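Local structure of sensor protein (Rhodopseudomonas palustris, 2OOL) at residues Glu132-Asp137 against Glu309-Cys314; Phe146-Val151 against Ala170-Arg175. The protein senses light as a bacteriophytochrome through bound biliverdin and probably signals as a histidine kinase, this chain being its chromophore-binding PAS-GAF part. All blocks are in the same frame, centred on the assembly; numbering follows the deposited sequence.

Interaction 1: residues Glu132-Asp137 against Glu309-Cys314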
loop_
_atom_site.group_PDB
_atom_site.type_symbol
_atom_site.label_atom_id
_atom_site.label_comp_id
_atom_site.label_asym_id
_atom_site.label_seq_id
_atom_site.Cartn_x
_atom_site.Cartn_y
_atom_site.Cartn_z
ATOM N N GLU A 132 13.200 -20.029 -0.116
ATOM C CA GLU A 132 12.792 -20.128 -1.488
ATOM C C GLU A 132 13.179 -18.843 -2.224
ATOM O O GLU A 132 13.047 -17.774 -1.672
ATOM C CB GLU A 132 11.287 -20.368 -1.546
ATOM C CG GLU A 132 10.858 -21.730 -0.990
ATOM C CD GLU A 132 9.355 -21.903 -0.961
ATOM O OE1 GLU A 132 8.721 -21.324 -0.067
ATOM O OE2 GLU A 132 8.818 -22.620 -1.826
ATOM N N LEU A 133 13.661 -18.985 -3.454
ATOM C CA LEU A 133 14.174 -17.881 -4.260
ATOM C C LEU A 133 13.246 -17.657 -5.406
ATOM O O LEU A 133 13.078 -18.548 -6.238
ATOM C CB LEU A 133 15.569 -18.248 -4.806
ATOM C CG LEU A 133 16.697 -18.453 -3.821
ATOM C CD1 LEU A 133 18.017 -18.563 -4.571
ATOM C CD2 LEU A 133 16.714 -17.355 -2.797
ATOM N N GLU A 134 12.583 -16.511 -5.424
ATOM C CA GLU A 134 11.618 -16.129 -6.480
ATOM C C GLU A 134 12.195 -14.968 -7.271
ATOM O O GLU A 134 13.012 -14.258 -6.757
ATOM C CB GLU A 134 10.291 -15.607 -5.866
ATOM C CG GLU A 134 9.306 -16.667 -5.406
ATOM C CD GLU A 134 7.908 -16.121 -5.055
ATOM O OE1 GLU A 134 7.699 -14.861 -5.044
ATOM O OE2 GLU A 134 7.043 -16.972 -4.717
ATOM N N PRO A 135 11.652 -14.696 -8.475
ATOM C CA PRO A 135 12.004 -13.457 -9.150
ATOM C C PRO A 135 11.551 -12.233 -8.365
ATOM O O PRO A 135 10.559 -12.281 -7.632
ATOM C CB PRO A 135 11.249 -13.529 -10.483
ATOM C CG PRO A 135 10.730 -14.919 -10.602
ATOM C CD PRO A 135 10.667 -15.492 -9.222
ATOM N N ARG A 136 12.265 -11.137 -8.521
ATOM C CA ARG A 136 11.970 -9.939 -7.770
ATOM C C ARG A 136 10.803 -9.126 -8.335
ATOM O O ARG A 136 10.436 -9.258 -9.497
ATOM C CB ARG A 136 13.203 -9.032 -7.727
ATOM C CG ARG A 136 14.438 -9.698 -7.143
ATOM C CD ARG A 136 15.468 -8.692 -6.655
ATOM N NE ARG A 136 14.895 -7.792 -5.662
ATOM C CZ ARG A 136 15.523 -6.735 -5.143
ATOM N NH1 ARG A 136 16.797 -6.452 -5.476
ATOM N NH2 ARG A 136 14.901 -5.969 -4.246
ATOM N N ASP A 137 10.282 -8.246 -7.496
ATOM C CA ASP A 137 9.273 -7.315 -7.908
ATOM C C ASP A 137 9.842 -6.355 -8.951
ATOM O O ASP A 137 10.938 -5.809 -8.769
ATOM C CB ASP A 137 8.751 -6.531 -6.708
ATOM C CG ASP A 137 7.578 -5.640 -7.073
ATOM O OD1 ASP A 137 6.429 -6.139 -7.156
ATOM O OD2 ASP A 137 7.819 -4.438 -7.278
ATOM N N GLU A 309 5.482 -9.246 -3.244
ATOM C CA GLU A 309 4.953 -8.026 -2.687
ATOM C C GLU A 309 3.557 -7.714 -3.270
ATOM O O GLU A 309 2.693 -7.236 -2.540
ATOM C CB GLU A 309 5.898 -6.820 -2.952
ATOM C CG GLU A 309 7.293 -6.887 -2.283
ATOM C CD GLU A 309 8.379 -7.466 -3.193
ATOM O OE1 GLU A 309 8.061 -8.362 -4.018
ATOM O OE2 GLU A 309 9.551 -7.008 -3.089
ATOM N N VAL A 310 3.335 -8.003 -4.553
ATOM C CA VAL A 310 2.004 -7.866 -5.122
ATOM C C VAL A 310 1.002 -8.841 -4.495
ATOM O O VAL A 310 -0.160 -8.470 -4.251
ATOM C CB VAL A 310 1.996 -7.935 -6.651
ATOM C CG1 VAL A 310 0.534 -7.921 -7.188
ATOM C CG2 VAL A 310 2.768 -6.713 -7.238
ATOM N N ARG A 311 1.453 -10.055 -4.193
ATOM C CA ARG A 311 0.645 -11.055 -3.499
ATOM C C ARG A 311 0.331 -10.622 -2.094
ATOM O O ARG A 311 -0.804 -10.823 -1.651
ATOM C CB ARG A 311 1.282 -12.472 -3.567
ATOM C CG ARG A 311 1.505 -12.892 -5.038
ATOM C CD ARG A 311 1.748 -14.352 -5.362
ATOM N NE ARG A 311 2.629 -15.105 -4.486
ATOM C CZ ARG A 311 3.961 -15.192 -4.615
ATOM N NH1 ARG A 311 4.627 -14.488 -5.535
ATOM N NH2 ARG A 311 4.643 -15.964 -3.798
ATOM N N GLN A 312 1.277 -9.994 -1.389
ATOM C CA GLN A 312 1.000 -9.455 -0.066
ATOM C C GLN A 312 -0.071 -8.331 -0.127
ATOM O O GLN A 312 -0.820 -8.131 0.849
ATOM C CB GLN A 312 2.241 -8.898 0.603
ATOM C CG GLN A 312 3.295 -9.920 1.020
ATOM C CD GLN A 312 4.505 -9.240 1.645
ATOM O OE1 GLN A 312 5.178 -8.389 1.011
ATOM N NE2 GLN A 312 4.764 -9.572 2.892
ATOM N N ALA A 313 -0.102 -7.592 -1.242
ATOM C CA ALA A 313 -1.097 -6.531 -1.433
ATOM C C ALA A 313 -2.496 -7.130 -1.621
ATOM O O ALA A 313 -3.415 -6.706 -0.974
ATOM C CB ALA A 313 -0.733 -5.629 -2.603
ATOM N N CYS A 314 -2.627 -8.121 -2.494
ATOM C CA CYS A 314 -3.846 -8.901 -2.639
ATOM C C CYS A 314 -4.366 -9.474 -1.321
ATOM O O CYS A 314 -5.581 -9.544 -1.122
ATOM C CB CYS A 314 -3.650 -10.035 -3.667
ATOM S SG CYS A 314 -3.158 -9.461 -5.380
HETATM O O HOH W 1 11.392 -7.560 -5.010
#
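Glu134 and Arg311 reach toward each other from opposite directions and form the salt bridge that ties a PAS-domain strand, 128-134, to the long GAF helix 308-332. The guanidinium grips with two nitrogens, one for each carboxylate oxygen. NH1 reaches Glu134 OE1 at 3.1 Å along a fairly straight bond (N-H...O 161°), with OE1 close to the guanidinium plane. NH2 meets the syn lone pair of Glu134 OE2 at 2.8 Å. The fork is twisted, since the two flat groups lie 46° apart. NH1 has a second acceptor in Val306 O, which fixes the guanidinium further, while the Arg311 side chain rests on Val230 and Ile232.

Three residues on from Glu134, Asp137 can be followed from its base outward. CB sits 3.3 Å from Glu309 OE1, a carbon brought up against an acid oxygen. CG, anti to the backbone N (chi1 -174°), still has Glu309 OE1 as its nearest neighbour across the contact and carries the carboxylate along the helix toward Val310. There OD1 lies 3.7 Å from Val310 CG2, and its hydrogen bond goes to Ser307 OG; OD2 makes a weak one to Ser139 N. The backbone of the same residue is bridged to the helix by water: Asp137 N gives its proton to a water at 2.8 Å, which in turn donates to Glu309 OE2 at 2.7 Å.

Charge is therefore paired at one end of the contact and crowded at the other. Asp137 OD1 and Glu309 OE1 stand 4.2 Å apart, which would tend to raise the proton affinity of one or both acids. The Ser307 bond and the water may ease that, as may Arg150 of the second subunit, which packs on both side chains.

Interaction 2: residues Phe146-Val151 against Ala170-Arg175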
loop_
_atom_site.group_PDB
_atom_site.type_symbol
_atom_site.label_atom_id
_atom_site.label_comp_id
_atom_site.label_asym_id
_atom_site.label_seq_id
_atom_site.Cartn_x
_atom_site.Cartn_y
_atom_site.Cartn_z
ATOM N N PHE A 146 0.701 2.037 -4.344
ATOM C CA PHE A 146 0.278 2.338 -2.977
ATOM C C PHE A 146 -1.026 3.154 -2.950
ATOM O O PHE A 146 -1.918 2.908 -2.139
ATOM C CB PHE A 146 1.334 3.134 -2.218
ATOM C CG PHE A 146 2.588 2.370 -1.874
ATOM C CD1 PHE A 146 2.648 0.987 -1.882
ATOM C CD2 PHE A 146 3.724 3.076 -1.510
ATOM C CE1 PHE A 146 3.836 0.330 -1.555
ATOM C CE2 PHE A 146 4.884 2.442 -1.189
ATOM C CZ PHE A 146 4.950 1.057 -1.200
ATOM N N ARG A 147 -1.116 4.139 -3.827
ATOM C CA ARG A 147 -2.310 4.976 -3.922
ATOM C C ARG A 147 -3.548 4.147 -4.244
ATOM O O ARG A 147 -4.565 4.303 -3.581
ATOM C CB ARG A 147 -2.096 6.077 -4.987
ATOM C CG ARG A 147 -3.300 6.909 -5.318
ATOM C CD ARG A 147 -2.924 7.913 -6.371
ATOM N NE ARG A 147 -2.716 7.289 -7.678
ATOM C CZ ARG A 147 -1.890 7.746 -8.627
ATOM N NH1 ARG A 147 -1.142 8.831 -8.439
ATOM N NH2 ARG A 147 -1.797 7.097 -9.784
ATOM N N SER A 148 -3.439 3.239 -5.221
ATOM C CA SER A 148 -4.590 2.398 -5.585
ATOM C C SER A 148 -5.003 1.481 -4.429
ATOM O O SER A 148 -6.184 1.380 -4.126
ATOM C CB SER A 148 -4.377 1.592 -6.897
ATOM O OG SER A 148 -3.410 0.578 -6.751
ATOM N N VAL A 149 -4.045 0.834 -3.759
ATOM C CA VAL A 149 -4.380 0.015 -2.572
ATOM C C VAL A 149 -5.102 0.856 -1.477
ATOM O O VAL A 149 -6.130 0.454 -0.937
ATOM C CB VAL A 149 -3.159 -0.730 -2.002
ATOM C CG1 VAL A 149 -3.509 -1.362 -0.646
ATOM C CG2 VAL A 149 -2.656 -1.799 -2.987
ATOM N N ARG A 150 -4.606 2.058 -1.219
ATOM C CA ARG A 150 -5.215 2.963 -0.237
ATOM C C ARG A 150 -6.679 3.365 -0.580
ATOM O O ARG A 150 -7.564 3.316 0.296
ATOM C CB ARG A 150 -4.326 4.205 -0.042
ATOM C CG ARG A 150 -4.945 5.254 0.886
ATOM C CD ARG A 150 -4.153 6.561 0.945
ATOM N NE ARG A 150 -4.304 7.391 -0.256
ATOM C CZ ARG A 150 -5.378 8.116 -0.553
ATOM N NH1 ARG A 150 -5.387 8.830 -1.674
ATOM N NH2 ARG A 150 -6.450 8.126 0.241
ATOM N N VAL A 151 -6.942 3.775 -1.821
ATOM C CA VAL A 151 -8.297 4.213 -2.152
ATOM C C VAL A 151 -9.247 3.001 -2.173
ATOM O O VAL A 151 -10.364 3.096 -1.716
ATOM C CB VAL A 151 -8.413 5.197 -3.407
ATOM C CG1 VAL A 151 -7.144 6.036 -3.618
ATOM C CG2 VAL A 151 -8.880 4.499 -4.705
ATOM N N ALA A 170 -12.277 -7.338 -6.256
ATOM C CA ALA A 170 -11.865 -8.050 -7.487
ATOM C C ALA A 170 -11.231 -7.114 -8.479
ATOM O O ALA A 170 -10.207 -7.437 -9.086
ATOM C CB ALA A 170 -13.049 -8.790 -8.148
ATOM N N SER A 171 -11.860 -5.956 -8.663
ATOM C CA SER A 171 -11.349 -4.964 -9.599
ATOM C C SER A 171 -9.992 -4.380 -9.182
ATOM O O SER A 171 -9.104 -4.214 -10.004
ATOM C CB SER A 171 -12.398 -3.843 -9.826
ATOM O OG SER A 171 -12.655 -3.178 -8.602
ATOM N N GLU A 172 -9.787 -4.101 -7.907
ATOM C CA GLU A 172 -8.443 -3.664 -7.486
ATOM C C GLU A 172 -7.393 -4.764 -7.656
ATOM O O GLU A 172 -6.273 -4.510 -8.081
ATOM C CB GLU A 172 -8.437 -3.176 -6.041
ATOM C CG GLU A 172 -6.984 -2.867 -5.483
ATOM C CD GLU A 172 -6.406 -1.544 -6.007
ATOM O OE1 GLU A 172 -7.114 -0.807 -6.705
ATOM O OE2 GLU A 172 -5.246 -1.216 -5.690
ATOM N N VAL A 173 -7.749 -5.989 -7.326
ATOM C CA VAL A 173 -6.852 -7.118 -7.545
ATOM C C VAL A 173 -6.497 -7.250 -9.030
ATOM O O VAL A 173 -5.349 -7.535 -9.367
ATOM C CB VAL A 173 -7.416 -8.442 -6.938
ATOM C CG1 VAL A 173 -6.709 -9.671 -7.485
ATOM C CG2 VAL A 173 -7.269 -8.457 -5.406
ATOM N N ARG A 174 -7.454 -7.009 -9.926
ATOM C CA ARG A 174 -7.158 -7.090 -11.346
ATOM C C ARG A 174 -6.212 -5.958 -11.761
ATOM O O ARG A 174 -5.275 -6.180 -12.523
ATOM C CB ARG A 174 -8.425 -7.053 -12.213
ATOM C CG ARG A 174 -8.131 -7.451 -13.632
ATOM C CD ARG A 174 -9.391 -7.632 -14.511
ATOM N NE ARG A 174 -10.151 -6.404 -14.763
ATOM C CZ ARG A 174 -9.914 -5.531 -15.746
ATOM N NH1 ARG A 174 -8.906 -5.695 -16.595
ATOM N NH2 ARG A 174 -10.706 -4.477 -15.882
ATOM N N ARG A 175 -6.463 -4.765 -11.231
ATOM C CA ARG A 175 -5.583 -3.605 -11.422
ATOM C C ARG A 175 -4.102 -3.886 -11.149
ATOM O O ARG A 175 -3.238 -3.482 -11.923
ATOM C CB ARG A 175 -6.010 -2.479 -10.481
ATOM C CG ARG A 175 -5.763 -1.069 -11.006
ATOM C CD ARG A 175 -6.460 -0.049 -10.102
ATOM N NE ARG A 175 -7.867 0.147 -10.473
ATOM C CZ ARG A 175 -8.948 -0.126 -9.727
ATOM N NH1 ARG A 175 -8.857 -0.601 -8.497
ATOM N NH2 ARG A 175 -10.161 0.140 -10.232
HETATM O O HOH W 2 -8.174 1.847 -5.934
#
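Ser148 and Glu172 meet across an antiparallel helix hairpin, formed by the consecutive helices 142-157 and 162-177; their local axes run 10.5 Å apart at 174°. This pair belongs to the helical bundle of the GAF domain, where helix 308-332 packs on both members through Leu316 and Ile317, and Leu316 of the second subunit lies against Phe146.

Glu172 does most of the reaching. Its chain bends at chi2 (76°) and lays the carboxylate against the first helix, with OE2 2.8 Å from Ser148 OG. That hydroxyl also has Phe145 O, one turn back, within bonding distance, so its single proton has two possible acceptors. Val149 joins from the flank, its CG2 3.8 Å from the same OE2.

The other oxygen, OE1, is held from its own helix. Arg175 NH1 approaches it on the anti side, close to the guanidinium plane, in a salt bridge modelled at a short 2.5 Å, a length best treated as doubtful. Arg175 CD also brushes Ser148 CB. A water finishes the link between the helices, donating one proton to Ser148 O at 2.7 Å and the other to Glu172 OE1 at 3.0 Å.

Overall arrangement
The centres of the two interactions lie 16 Å apart, and helix 308-332 connects them: it supplies residues 309-314 to interaction 1, and its Cys314 SG packs on Val173 CG1 of interaction 2 at 4.1 Å. Along the chain, strand 128-134 carries the PAS side of interaction 1, helices 142-157 and 162-177 follow as interaction 2, and helix 308-332 comes last, after the GAF sheet. Interaction 1 thus fastens PAS to GAF, whereas interaction 2 stays among the helices of the bundle. Both touch the second subunit, so domain joint and dimer surface are neighbours, with bound biliverdin about 10 Å from the Arg311 side chain.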